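Local coordinates for DNA translocase coupling protein (Clostridium perfringens, PDB 6O1W) that probably acts as an FtsK/SpoIIIE-type ATPase that binds DNA and uses ATP to drive its transfer during plasmid conjugation, at residues T40-E44 / M88-A92; E106-V112 / K123-N127; V113-F118 / V336-F341; V144-C148 / A340-D345; V296-G300 / I310-N314. All coordinates share one frame; numbering follows the deposited sequence.

Contact 1 (T40-E44 / M88-A92); sequences TRIDE and MAGDA. With BGC (beta-D-glucopyranose), chain D.
With CG beside the backbone N (chi1 -64°) and the chain bent again at chi2 and chi3, Arg41 swings its guanidinium onto Asp91, whose own CG stands between backbone N and carbonyl carbon (chi1 62°). The two form a salt bridge, Arg41 NH1 to Asp91 OD1 at 3.0 Å. The oxygen lies at the guanidinium edge, near its plane, but an N-H...O angle of 126° leaves the hydrogen bond weak. Ala92 CB, 3.5 Å from Arg41 NH1, lies inside the curve of the chain, also close to Arg41 CB. The segments lie at the ends of two neighbouring strands, 43-48 and 82-89, of the four-stranded antiparallel sheet in the N-terminal part of the chain, and residues 88-92 leave it through a type I turn, Ala89 to Ala92. A water bridges the two segments: it donates to Arg41 O (2.7 Å) and to Asp43 OD2, and accepts from Ala89 N. Met88, present as selenomethionine, packs its CG 4.0 Å from Ile42 CG1. Facing away from these partners, Ile42 O accepts a hydrogen bond from glucose O6 (2.7 Å), while Glu44 OE2 takes glucose O1 at 2.8 Å; Asp37, Lys318 and Asp319 bond the same sugar.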
# COMPACT_ATOMS: atom_id res chain seq x y z
N THR A 40 -9.48 -6.80 -7.69
CA THR A 40 -9.56 -7.25 -6.29
C THR A 40 -10.07 -8.67 -6.14
O THR A 40 -9.85 -9.27 -5.09
CB THR A 40 -10.41 -6.30 -5.43
OG1 THR A 40 -11.79 -6.44 -5.80
CG2 THR A 40 -9.98 -4.83 -5.56
N ARG A 41 -10.79 -9.19 -7.14
CA ARG A 41 -11.42 -10.52 -7.17
C ARG A 41 -12.54 -10.63 -6.11
O ARG A 41 -12.85 -11.71 -5.61
CB ARG A 41 -10.38 -11.66 -7.10
CG ARG A 41 -9.45 -11.69 -8.31
CD ARG A 41 -9.71 -12.88 -9.22
NE ARG A 41 -8.49 -13.67 -9.41
CZ ARG A 41 -8.41 -14.99 -9.28
NH1 ARG A 41 -9.48 -15.70 -8.97
NH2 ARG A 41 -7.25 -15.61 -9.46
N ILE A 42 -13.15 -9.48 -5.78
CA ILE A 42 -14.27 -9.41 -4.84
C ILE A 42 -15.51 -9.24 -5.73
O ILE A 42 -15.51 -8.36 -6.60
CB ILE A 42 -14.14 -8.23 -3.83
CG1 ILE A 42 -12.88 -8.37 -2.96
CG2 ILE A 42 -15.41 -8.12 -2.95
CD1 ILE A 42 -12.44 -6.99 -2.26
N ASP A 43 -16.53 -10.08 -5.49
CA ASP A 43 -17.80 -10.13 -6.21
C ASP A 43 -18.95 -9.54 -5.41
O ASP A 43 -18.95 -9.62 -4.19
CB ASP A 43 -18.16 -11.60 -6.57
CG ASP A 43 -17.07 -12.37 -7.30
OD1 ASP A 43 -16.72 -11.97 -8.43
OD2 ASP A 43 -16.56 -13.36 -6.75
N GLU A 44 -19.94 -9.00 -6.09
CA GLU A 44 -21.17 -8.47 -5.52
C GLU A 44 -22.29 -9.32 -6.13
O GLU A 44 -22.52 -9.28 -7.35
CB GLU A 44 -21.34 -6.98 -5.84
CG GLU A 44 -22.52 -6.33 -5.14
CD GLU A 44 -22.98 -5.03 -5.78
OE1 GLU A 44 -23.59 -5.10 -6.88
OE2 GLU A 44 -22.74 -3.96 -5.19
N MSE A 88 -15.63 -13.65 -2.20
CA MSE A 88 -14.47 -14.02 -3.00
C MSE A 88 -14.57 -15.50 -3.27
O MSE A 88 -14.86 -16.27 -2.34
CB MSE A 88 -13.16 -13.73 -2.24
CG MSE A 88 -12.80 -12.25 -2.22
SE MSE A 88 -11.18 -11.87 -1.19
CE MSE A 88 -9.87 -12.85 -2.28
N ALA A 89 -14.37 -15.92 -4.53
CA ALA A 89 -14.43 -17.33 -4.94
C ALA A 89 -13.34 -18.12 -4.21
O ALA A 89 -12.26 -17.56 -3.98
CB ALA A 89 -14.19 -17.42 -6.45
N GLY A 90 -13.62 -19.37 -3.84
CA GLY A 90 -12.64 -20.26 -3.22
C GLY A 90 -11.37 -20.40 -4.05
O GLY A 90 -10.31 -20.71 -3.51
N ASP A 91 -11.46 -20.14 -5.40
CA ASP A 91 -10.32 -20.16 -6.33
C ASP A 91 -9.40 -18.92 -6.22
O ASP A 91 -8.26 -18.98 -6.67
CB ASP A 91 -10.77 -20.37 -7.79
CG ASP A 91 -11.67 -19.29 -8.39
OD1 ASP A 91 -11.18 -18.16 -8.62
OD2 ASP A 91 -12.85 -19.61 -8.70
N ALA A 92 -9.92 -17.79 -5.67
CA ALA A 92 -9.17 -16.54 -5.50
C ALA A 92 -8.43 -16.61 -4.16
O ALA A 92 -8.85 -16.02 -3.16
CB ALA A 92 -10.11 -15.33 -5.57
C2 BGC D . -18.30 -2.15 -4.87
C3 BGC D . -17.34 -1.89 -6.03
C4 BGC D . -16.89 -3.20 -6.67
C5 BGC D . -18.10 -4.06 -7.03
C6 BGC D . -17.73 -5.44 -7.53
C1 BGC D . -19.44 -3.06 -5.32
O1 BGC D . -20.21 -3.38 -4.21
O2 BGC D . -18.86 -0.94 -4.38
O3 BGC D . -16.20 -1.19 -5.54
O4 BGC D . -16.09 -2.96 -7.82
O5 BGC D . -18.91 -4.27 -5.86
O6 BGC D . -17.15 -6.23 -6.50
O HOH W 1 -13.87 -13.96 -6.70

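Contact 2 (E106-V112 / K123-N127); sequences EEQEGVV and KIDLN. With BGC (beta-D-glucopyranose), chain C.
Lys123, extended beyond CG, runs out across Glu106, and each of its carbons has a neighbour. Its CB is 3.9 Å from Val112 O and borders C6 of a bound glucose; CG passes the side chain of Val113; CD comes to 4.0 Å from Glu106 CD; CE lies 3.6 Å from Glu106 OE2. At the tip, NZ makes a salt bridge with Glu106 OE1, a loose one at 3.6 Å. Glu106 meets the lysine at about a right angle because its chain folds at chi2 (-68°), which lays the carboxylate across the last methylenes of the lysine.

The backbones are held more firmly. Val112 and Ile124 form an antiparallel hydrogen-bonded pair, Val112 N to Ile124 O at 2.8 Å and almost straight (172°), with the reciprocal bond equally short. Leu126 N then reaches Gly110 O, also at 2.8 Å. Between these, Val111 and Asp125 make a non-hydrogen-bonded pair, with Val111 CG2 packed on the Asp125 carboxylate; Val112 CG2 touches Ile124 CB on the other face, which is turned toward helix 142-155.

Gly110 takes a positive phi (88°) in the type II turn from Gln108 to Val111. Asp125 OD1 accepts from Asn127 N at 2.9 Å, from above the carboxylate plane, closing an Asx turn where strand 121-125 gives out. The whole is the open end of a beta hairpin, strands 111-116 and 121-125, whose strand 121-125 is the outermost strand, within this chain, of the large mixed sheet.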
# COMPACT_ATOMS: atom_id res chain seq x y z
N GLU A 106 15.36 -9.40 -4.07
CA GLU A 106 15.67 -9.41 -5.50
C GLU A 106 17.12 -9.11 -5.75
O GLU A 106 17.73 -8.29 -5.04
CB GLU A 106 14.82 -8.39 -6.25
CG GLU A 106 13.32 -8.67 -6.19
CD GLU A 106 12.84 -9.91 -6.92
OE1 GLU A 106 13.13 -10.04 -8.13
OE2 GLU A 106 12.16 -10.75 -6.29
N GLU A 107 17.65 -9.73 -6.80
CA GLU A 107 19.03 -9.60 -7.27
C GLU A 107 19.19 -8.26 -7.97
O GLU A 107 20.20 -7.57 -7.80
CB GLU A 107 19.39 -10.79 -8.19
CG GLU A 107 18.42 -11.08 -9.34
CD GLU A 107 17.23 -12.02 -9.11
OE1 GLU A 107 16.76 -12.14 -7.96
OE2 GLU A 107 16.77 -12.62 -10.11
N GLN A 108 18.13 -7.84 -8.70
CA GLN A 108 18.10 -6.59 -9.42
C GLN A 108 17.98 -5.40 -8.45
O GLN A 108 17.00 -5.29 -7.71
CB GLN A 108 16.95 -6.60 -10.43
CG GLN A 108 17.14 -5.64 -11.60
CD GLN A 108 15.93 -5.63 -12.50
OE1 GLN A 108 15.39 -6.67 -12.87
NE2 GLN A 108 15.48 -4.44 -12.85
N GLU A 109 19.01 -4.54 -8.44
CA GLU A 109 19.09 -3.34 -7.60
C GLU A 109 17.87 -2.45 -7.90
O GLU A 109 17.54 -2.25 -9.06
CB GLU A 109 20.42 -2.59 -7.89
CG GLU A 109 20.77 -1.51 -6.89
CD GLU A 109 19.99 -0.21 -6.96
OE1 GLU A 109 19.63 0.23 -8.07
OE2 GLU A 109 19.74 0.38 -5.88
N GLY A 110 17.22 -1.93 -6.86
CA GLY A 110 16.06 -1.06 -7.03
C GLY A 110 14.72 -1.76 -7.14
O GLY A 110 13.68 -1.11 -7.15
N VAL A 111 14.73 -3.09 -7.21
CA VAL A 111 13.51 -3.91 -7.28
C VAL A 111 13.23 -4.40 -5.87
O VAL A 111 14.11 -4.99 -5.22
CB VAL A 111 13.58 -5.10 -8.30
CG1 VAL A 111 12.28 -5.91 -8.30
CG2 VAL A 111 13.86 -4.60 -9.72
N VAL A 112 12.00 -4.14 -5.40
CA VAL A 112 11.52 -4.58 -4.09
C VAL A 112 10.23 -5.42 -4.22
O VAL A 112 9.50 -5.26 -5.19
CB VAL A 112 11.38 -3.39 -3.09
CG1 VAL A 112 12.70 -2.61 -2.96
CG2 VAL A 112 10.23 -2.44 -3.47
N LYS A 123 5.86 -6.88 -7.19
CA LYS A 123 7.22 -6.30 -7.31
C LYS A 123 7.12 -4.86 -7.75
O LYS A 123 6.23 -4.51 -8.54
CB LYS A 123 8.11 -7.09 -8.29
CG LYS A 123 8.35 -8.54 -7.87
CD LYS A 123 9.35 -9.26 -8.74
CE LYS A 123 9.32 -10.74 -8.47
NZ LYS A 123 10.15 -11.50 -9.43
N ILE A 124 7.96 -4.01 -7.16
CA ILE A 124 8.04 -2.60 -7.51
C ILE A 124 9.48 -2.34 -7.96
O ILE A 124 10.42 -2.64 -7.21
CB ILE A 124 7.66 -1.64 -6.34
CG1 ILE A 124 6.24 -1.91 -5.78
CG2 ILE A 124 7.79 -0.17 -6.77
CD1 ILE A 124 6.00 -1.31 -4.38
N ASP A 125 9.66 -1.80 -9.17
CA ASP A 125 10.96 -1.40 -9.71
C ASP A 125 11.07 0.11 -9.51
O ASP A 125 10.48 0.90 -10.27
CB ASP A 125 11.11 -1.77 -11.19
CG ASP A 125 12.47 -1.42 -11.79
OD1 ASP A 125 13.23 -0.67 -11.14
OD2 ASP A 125 12.78 -1.90 -12.90
N LEU A 126 11.83 0.51 -8.48
CA LEU A 126 12.01 1.91 -8.13
C LEU A 126 12.64 2.74 -9.24
O LEU A 126 12.41 3.95 -9.24
CB LEU A 126 12.79 2.04 -6.80
CG LEU A 126 12.12 1.42 -5.56
CD1 LEU A 126 12.98 1.58 -4.40
CD2 LEU A 126 10.78 2.07 -5.27
N ASN A 127 13.30 2.11 -10.25
CA ASN A 127 13.83 2.85 -11.41
C ASN A 127 12.69 3.30 -12.37
O ASN A 127 12.89 4.20 -13.18
CB ASN A 127 14.89 2.01 -12.17
CG ASN A 127 16.13 1.73 -11.35
OD1 ASN A 127 16.55 0.58 -11.16
ND2 ASN A 127 16.73 2.76 -10.81
C2 BGC C . 1.16 -6.10 -10.69
C3 BGC C . 1.49 -7.56 -10.43
C4 BGC C . 2.85 -7.90 -11.02
C5 BGC C . 3.93 -7.15 -10.24
C6 BGC C . 5.24 -6.98 -10.98
C1 BGC C . 2.41 -5.21 -10.57
O1 BGC C . 2.80 -4.80 -11.84
O2 BGC C . 0.15 -5.63 -9.81
O3 BGC C . 0.48 -8.40 -10.97
O4 BGC C . 3.11 -9.30 -10.97
O5 BGC C . 3.46 -5.85 -9.83
O6 BGC C . 5.20 -5.98 -12.00

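Contact 3 (V113-F118 / V336-F341); sequences VVGQTF and VQFQAF
Gly115 and Ala340 mark the place where strand 111-116 joins the C-terminal strand 334-340 within the large mixed sheet of the ATPase. The strands are antiparallel in pairing, yet their short axes cross at 106°. Gly115 and Ala340 form a non-hydrogen-bonded pair; Gln116 and Gln339 are the hydrogen-bonded pair, with Gln116 N to Gln339 O and the return bond both at 2.8 Å. Phe341 N adds a longer bond to Val114 O, 3.2 Å. Beyond the paired residues a side-chain bond joins the strands: Thr117 OG1, turned opposite its backbone N, donates to Gln337 O at 2.7 Å, nearly along the C=O axis.

Two phenylalanines close on the glycine from different directions. Phe341 lays its ring face over Gly115 CA, 3.8 Å from the ring centroid and 14° off the normal, a CH-pi contact, while its CE2 touches Val113 CG1 at 3.7 Å, with Val113 O at the ring edge. Phe338 (chi1 81°) turns its ring edge to the backbone of 114-116, and its CE2 meets Val114 CG2 at 3.8 Å. Gly115 CA also comes to 3.2 Å from Gln339 O, a CA-H...O contact. Trp100 meets the Phe341 ring edge-to-face. The amide of Gln339 turns from the contact to Arg326 and to the carbonyl of Lys324.

The arrangement is a beta ladder between strands more than 200 residues apart in sequence, and it includes Ala340, a residue of the ATP site of this protein, though no nucleotide is bound here.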
# COMPACT_ATOMS: atom_id res chain seq x y z
N VAL A 113 9.99 -6.32 -3.26
CA VAL A 113 8.81 -7.17 -3.21
C VAL A 113 7.97 -6.74 -1.98
O VAL A 113 8.53 -6.62 -0.88
CB VAL A 113 9.16 -8.68 -3.19
CG1 VAL A 113 7.92 -9.52 -3.46
CG2 VAL A 113 10.24 -9.00 -4.23
N VAL A 114 6.65 -6.53 -2.14
CA VAL A 114 5.86 -6.09 -0.98
C VAL A 114 4.88 -7.16 -0.43
O VAL A 114 4.35 -6.97 0.66
CB VAL A 114 5.15 -4.73 -1.23
CG1 VAL A 114 6.19 -3.62 -1.38
CG2 VAL A 114 4.24 -4.79 -2.44
N GLY A 115 4.69 -8.25 -1.16
CA GLY A 115 3.81 -9.32 -0.72
C GLY A 115 3.25 -10.16 -1.84
O GLY A 115 3.75 -10.13 -2.96
N GLN A 116 2.17 -10.91 -1.54
CA GLN A 116 1.57 -11.87 -2.47
C GLN A 116 0.20 -11.53 -2.96
O GLN A 116 -0.68 -11.26 -2.15
CB GLN A 116 1.51 -13.26 -1.80
CG GLN A 116 1.48 -14.40 -2.81
CD GLN A 116 1.48 -15.76 -2.16
OE1 GLN A 116 2.29 -16.07 -1.29
NE2 GLN A 116 0.60 -16.61 -2.61
N THR A 117 -0.01 -11.65 -4.29
CA THR A 117 -1.30 -11.47 -4.94
C THR A 117 -1.79 -12.86 -5.45
O THR A 117 -1.22 -13.88 -5.05
CB THR A 117 -1.28 -10.31 -5.97
OG1 THR A 117 -2.63 -9.96 -6.29
CG2 THR A 117 -0.50 -10.64 -7.25
N PHE A 118 -2.85 -12.91 -6.28
CA PHE A 118 -3.45 -14.16 -6.79
C PHE A 118 -2.50 -14.98 -7.66
O PHE A 118 -2.40 -16.19 -7.46
CB PHE A 118 -4.78 -13.89 -7.52
CG PHE A 118 -5.74 -13.08 -6.68
CD1 PHE A 118 -6.45 -13.67 -5.65
CD2 PHE A 118 -5.86 -11.71 -6.86
CE1 PHE A 118 -7.31 -12.92 -4.83
CE2 PHE A 118 -6.70 -10.94 -6.03
CZ PHE A 118 -7.43 -11.56 -5.03
N VAL A 336 -5.20 -3.87 -7.37
CA VAL A 336 -5.26 -5.31 -7.06
C VAL A 336 -5.17 -5.56 -5.55
O VAL A 336 -4.55 -4.78 -4.83
CB VAL A 336 -4.24 -6.18 -7.87
CG1 VAL A 336 -4.33 -5.91 -9.37
CG2 VAL A 336 -2.82 -6.00 -7.36
N GLN A 337 -5.75 -6.66 -5.10
CA GLN A 337 -5.69 -7.05 -3.70
C GLN A 337 -4.44 -7.92 -3.50
O GLN A 337 -4.10 -8.73 -4.36
CB GLN A 337 -7.00 -7.83 -3.32
CG GLN A 337 -7.08 -8.23 -1.86
CD GLN A 337 -8.36 -8.92 -1.41
OE1 GLN A 337 -9.31 -9.23 -2.15
NE2 GLN A 337 -8.39 -9.19 -0.15
N PHE A 338 -3.73 -7.74 -2.38
CA PHE A 338 -2.57 -8.55 -2.06
C PHE A 338 -2.40 -8.63 -0.55
O PHE A 338 -2.88 -7.73 0.16
CB PHE A 338 -1.27 -7.99 -2.71
CG PHE A 338 -0.60 -6.84 -1.98
CD1 PHE A 338 -1.09 -5.55 -2.10
CD2 PHE A 338 0.54 -7.06 -1.21
CE1 PHE A 338 -0.44 -4.47 -1.46
CE2 PHE A 338 1.18 -5.99 -0.56
CZ PHE A 338 0.67 -4.71 -0.68
N GLN A 339 -1.64 -9.66 -0.08
CA GLN A 339 -1.25 -9.85 1.31
C GLN A 339 0.17 -9.34 1.45
O GLN A 339 1.08 -9.86 0.81
CB GLN A 339 -1.29 -11.35 1.72
CG GLN A 339 -1.06 -11.62 3.23
CD GLN A 339 -2.09 -10.98 4.15
OE1 GLN A 339 -3.25 -10.76 3.79
NE2 GLN A 339 -1.69 -10.66 5.38
N ALA A 340 0.36 -8.36 2.31
CA ALA A 340 1.65 -7.75 2.59
C ALA A 340 2.45 -8.64 3.51
O ALA A 340 1.88 -9.28 4.39
CB ALA A 340 1.44 -6.39 3.25
N PHE A 341 3.78 -8.63 3.34
CA PHE A 341 4.70 -9.34 4.22
C PHE A 341 4.62 -8.76 5.62
O PHE A 341 4.50 -7.54 5.78
CB PHE A 341 6.16 -9.15 3.75
CG PHE A 341 6.52 -9.81 2.45
CD1 PHE A 341 6.38 -11.18 2.29
CD2 PHE A 341 7.05 -9.07 1.41
CE1 PHE A 341 6.70 -11.79 1.07
CE2 PHE A 341 7.41 -9.69 0.20
CZ PHE A 341 7.24 -11.05 0.05

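Contact 4 (V144-C148 / A340-D345); sequences VILRC and AFYFDD
Val144 is the bump that fills the hollow between the Tyr342 ring and the backbone of Phe343. Its CG1 presses to 3.3 Å from Phe343 N and lies 4.0 Å from Tyr342 CD1. One helical turn on, the loop instead lays a ring on the helix. Phe343, its CG swung away from the backbone N (chi1 -180°), lies flat there, one ring face covered by Cys148 CA and Arg147 O. Cys148 CA is 4.1 Å from the ring centroid and 22° off its normal, a CH-pi contact, and Cys148 CB touches Phe343 CB at 3.8 Å.

Cys148 SG points between two rings, approaching Phe341 CD2 to 4.0 Å and both ring centroids obliquely. At one end of the contact Ile145 CG1 meets the small Ala340 CB at 3.7 Å; at the other Arg147 CD lies 3.7 Å from Asp345 OD1. Asp345 OD2 stands well out of the guanidinium plane, 4.1 Å from Arg147 NE, and no N-H is aimed at it, so the charges are merely near. Each has other partners, Asp345 a hydrogen bond to Tyr175, Arg147 one to Glu170 O and a cation-pi contact with Phe171.

Helix 142-155 is the one that follows the Walker A P-loop, and residues 340-345 lie along its first turns. Val144 and Ala340, one from each side, both belong to the ATP site of this protein, which is without nucleotide in this structure.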
# COMPACT_ATOMS: atom_id res chain seq x y z
N VAL A 144 4.77 -1.31 8.66
CA VAL A 144 5.53 -2.56 8.54
C VAL A 144 6.04 -2.75 7.09
O VAL A 144 7.21 -3.08 6.89
CB VAL A 144 4.69 -3.77 9.07
CG1 VAL A 144 5.17 -5.10 8.51
CG2 VAL A 144 4.68 -3.81 10.59
N ILE A 145 5.19 -2.46 6.09
CA ILE A 145 5.50 -2.52 4.64
C ILE A 145 6.68 -1.62 4.33
O ILE A 145 7.58 -2.05 3.62
CB ILE A 145 4.27 -2.12 3.77
CG1 ILE A 145 3.14 -3.15 3.88
CG2 ILE A 145 4.68 -1.92 2.28
CD1 ILE A 145 1.81 -2.65 3.32
N LEU A 146 6.65 -0.37 4.81
CA LEU A 146 7.72 0.61 4.58
C LEU A 146 9.06 0.14 5.13
O LEU A 146 10.06 0.33 4.46
CB LEU A 146 7.32 1.96 5.21
CG LEU A 146 6.05 2.62 4.64
CD1 LEU A 146 5.83 3.96 5.27
CD2 LEU A 146 6.12 2.75 3.11
N ARG A 147 9.08 -0.49 6.33
CA ARG A 147 10.30 -1.01 6.97
C ARG A 147 10.84 -2.24 6.22
O ARG A 147 12.05 -2.44 6.18
CB ARG A 147 10.08 -1.30 8.46
CG ARG A 147 9.86 -0.02 9.27
CD ARG A 147 9.65 -0.33 10.74
NE ARG A 147 9.22 0.86 11.47
CZ ARG A 147 7.96 1.12 11.82
NH1 ARG A 147 6.99 0.25 11.53
NH2 ARG A 147 7.66 2.23 12.47
N CYS A 148 9.93 -3.03 5.62
CA CYS A 148 10.25 -4.20 4.77
C CYS A 148 10.94 -3.73 3.48
O CYS A 148 11.92 -4.32 3.05
CB CYS A 148 8.98 -4.97 4.44
SG CYS A 148 9.28 -6.53 3.59
N ALA A 340 0.36 -8.36 2.31
CA ALA A 340 1.65 -7.75 2.59
C ALA A 340 2.45 -8.64 3.51
O ALA A 340 1.88 -9.28 4.39
CB ALA A 340 1.44 -6.39 3.25
N PHE A 341 3.78 -8.63 3.34
CA PHE A 341 4.70 -9.34 4.22
C PHE A 341 4.62 -8.76 5.62
O PHE A 341 4.50 -7.54 5.78
CB PHE A 341 6.16 -9.15 3.75
CG PHE A 341 6.52 -9.81 2.45
CD1 PHE A 341 6.38 -11.18 2.29
CD2 PHE A 341 7.05 -9.07 1.41
CE1 PHE A 341 6.70 -11.79 1.07
CE2 PHE A 341 7.41 -9.69 0.20
CZ PHE A 341 7.24 -11.05 0.05
N TYR A 342 4.69 -9.63 6.62
CA TYR A 342 4.75 -9.13 7.98
C TYR A 342 6.22 -9.17 8.32
O TYR A 342 6.85 -10.24 8.30
CB TYR A 342 3.88 -9.92 8.99
CG TYR A 342 3.99 -9.34 10.39
CD1 TYR A 342 3.52 -8.06 10.68
CD2 TYR A 342 4.62 -10.05 11.40
CE1 TYR A 342 3.69 -7.50 11.95
CE2 TYR A 342 4.76 -9.52 12.68
CZ TYR A 342 4.31 -8.23 12.95
OH TYR A 342 4.46 -7.71 14.21
N PHE A 343 6.80 -7.98 8.45
CA PHE A 343 8.21 -7.76 8.74
C PHE A 343 8.23 -7.30 10.17
O PHE A 343 7.63 -6.29 10.51
CB PHE A 343 8.79 -6.68 7.79
CG PHE A 343 10.25 -6.37 8.00
CD1 PHE A 343 10.65 -5.38 8.89
CD2 PHE A 343 11.23 -7.04 7.29
CE1 PHE A 343 12.00 -5.08 9.08
CE2 PHE A 343 12.58 -6.74 7.47
CZ PHE A 343 12.95 -5.79 8.39
N ASP A 344 8.88 -8.07 11.02
CA ASP A 344 8.94 -7.83 12.46
C ASP A 344 10.35 -7.41 12.78
O ASP A 344 11.27 -8.22 12.59
CB ASP A 344 8.57 -9.16 13.19
CG ASP A 344 8.41 -9.09 14.71
OD1 ASP A 344 9.33 -8.58 15.38
OD2 ASP A 344 7.37 -9.54 15.21
N ASP A 345 10.55 -6.16 13.25
CA ASP A 345 11.88 -5.63 13.61
C ASP A 345 12.66 -6.57 14.55
O ASP A 345 13.86 -6.78 14.34
CB ASP A 345 11.76 -4.25 14.27
CG ASP A 345 11.28 -3.15 13.34
OD1 ASP A 345 11.37 -3.34 12.11
OD2 ASP A 345 10.82 -2.11 13.85

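Contact 5 (V296-G300 / I310-N314); sequences VRICG and IVLSN
Arg297 and Cys299, on alternate residues of strand 296-299, turn one side of the large P-loop ATPase sheet toward Val311 and Leu312 at the end of helix 305-312, a helix packed on the face of the sheet. The strand lies between 132-135, which leads into the P-loop, and 326-331.

One polar bond crosses the contact. Arg297 NH1 donates to Val311 O at 2.8 Å, with an N-H...O angle of 147°, and the oxygen lies at the guanidinium edge, in its plane. The chain bends at chi2 (-75°), which brings the guanidinium edge to this carbonyl in the last turn of the helix. The helix end would probably favour a cation there, although Lys291 brings a second positive charge close by. A second bond, Arg297 NE to Val294 O, steadies the rotation of the group.

The remaining contacts are apolar. Cys299 SG meets Val311 CG1 at 3.6 Å. Leu312 spans the two side chains: CD1 is 3.9 Å from Cys299 CB, and CD2 is 4.0 Å from Arg297 CB.

Just past the helix Ser313 has a positive phi, and its OG donates to Leu312 O at 2.8 Å, an oxygen that also accepts from Lys330 NZ.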
# COMPACT_ATOMS: atom_id res chain seq x y z
N VAL A 296 3.09 4.76 -6.83
CA VAL A 296 2.71 3.53 -6.15
C VAL A 296 1.83 3.86 -4.94
O VAL A 296 2.24 4.65 -4.09
CB VAL A 296 3.92 2.66 -5.72
CG1 VAL A 296 3.46 1.41 -5.00
CG2 VAL A 296 4.83 2.31 -6.90
N ARG A 297 0.64 3.23 -4.86
CA ARG A 297 -0.23 3.40 -3.71
C ARG A 297 -0.50 2.04 -3.11
O ARG A 297 -0.88 1.08 -3.81
CB ARG A 297 -1.58 4.05 -4.05
CG ARG A 297 -1.50 5.24 -4.99
CD ARG A 297 -0.99 6.51 -4.33
NE ARG A 297 -0.64 7.49 -5.36
CZ ARG A 297 -1.53 8.18 -6.05
NH1 ARG A 297 -2.83 8.06 -5.80
NH2 ARG A 297 -1.13 8.99 -7.02
N ILE A 298 -0.30 1.97 -1.82
CA ILE A 298 -0.60 0.79 -1.02
C ILE A 298 -1.64 1.29 -0.03
O ILE A 298 -1.39 2.23 0.70
CB ILE A 298 0.66 0.14 -0.39
CG1 ILE A 298 1.59 -0.41 -1.49
CG2 ILE A 298 0.23 -1.00 0.53
CD1 ILE A 298 3.08 -0.55 -1.10
N CYS A 299 -2.85 0.71 -0.09
CA CYS A 299 -3.95 1.17 0.76
C CYS A 299 -4.60 0.06 1.57
O CYS A 299 -4.99 -0.98 1.02
CB CYS A 299 -4.98 1.92 -0.07
SG CYS A 299 -6.14 2.91 0.91
N GLY A 300 -4.71 0.29 2.88
CA GLY A 300 -5.36 -0.63 3.80
C GLY A 300 -6.86 -0.40 3.75
O GLY A 300 -7.35 0.41 2.97
N ILE A 310 -9.22 9.59 -1.66
CA ILE A 310 -8.03 10.43 -1.47
C ILE A 310 -6.76 9.62 -1.85
O ILE A 310 -5.90 10.14 -2.56
CB ILE A 310 -7.96 11.02 -0.04
CG1 ILE A 310 -9.07 12.07 0.18
CG2 ILE A 310 -6.58 11.62 0.24
CD1 ILE A 310 -9.60 12.21 1.62
N VAL A 311 -6.67 8.34 -1.41
CA VAL A 311 -5.50 7.49 -1.66
C VAL A 311 -5.45 6.95 -3.09
O VAL A 311 -4.42 7.08 -3.76
CB VAL A 311 -5.41 6.34 -0.63
CG1 VAL A 311 -4.23 5.40 -0.91
CG2 VAL A 311 -5.33 6.88 0.80
N LEU A 312 -6.55 6.31 -3.54
CA LEU A 312 -6.66 5.54 -4.78
C LEU A 312 -7.43 6.15 -5.93
O LEU A 312 -7.40 5.59 -7.03
CB LEU A 312 -7.37 4.20 -4.43
CG LEU A 312 -6.69 3.31 -3.39
CD1 LEU A 312 -7.62 2.19 -2.97
CD2 LEU A 312 -5.34 2.75 -3.90
N SER A 313 -8.20 7.22 -5.65
CA SER A 313 -9.15 7.88 -6.57
C SER A 313 -10.23 6.86 -7.08
O SER A 313 -10.75 6.96 -8.19
CB SER A 313 -8.47 8.68 -7.68
OG SER A 313 -7.72 7.89 -8.57
N ASN A 314 -10.60 5.93 -6.19
CA ASN A 314 -11.71 4.96 -6.28
C ASN A 314 -12.12 4.61 -4.83
O ASN A 314 -11.41 5.00 -3.90
CB ASN A 314 -11.37 3.72 -7.14
CG ASN A 314 -10.32 2.81 -6.58
OD1 ASN A 314 -10.39 2.37 -5.44
ND2 ASN A 314 -9.32 2.47 -7.38

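Overall arrangement
Contacts 3, 4 and 5 are buried in the body of the ATPase, while contacts 1 and 2 are only partly so; each of these two holds a salt bridge and also borders a bound glucose. Contact 1 belongs to the separate N-terminal sheet; the other four meet around the ten-stranded sheet. Strand 111-116 serves both contact 2 and contact 3, pairing with one neighbour in each. Contact 4 continues from contact 3 through Ala340 and Phe341, trading backbone ladder for apolar packing on the P-loop helix. Contact 5 mixes apolar packing with one arginine-carbonyl bond, and its Ile298 touches Phe338 and Ile145. Phe118 and Gln337 of contact 3 reach contact 1, joining the N-terminal sheet to the motor.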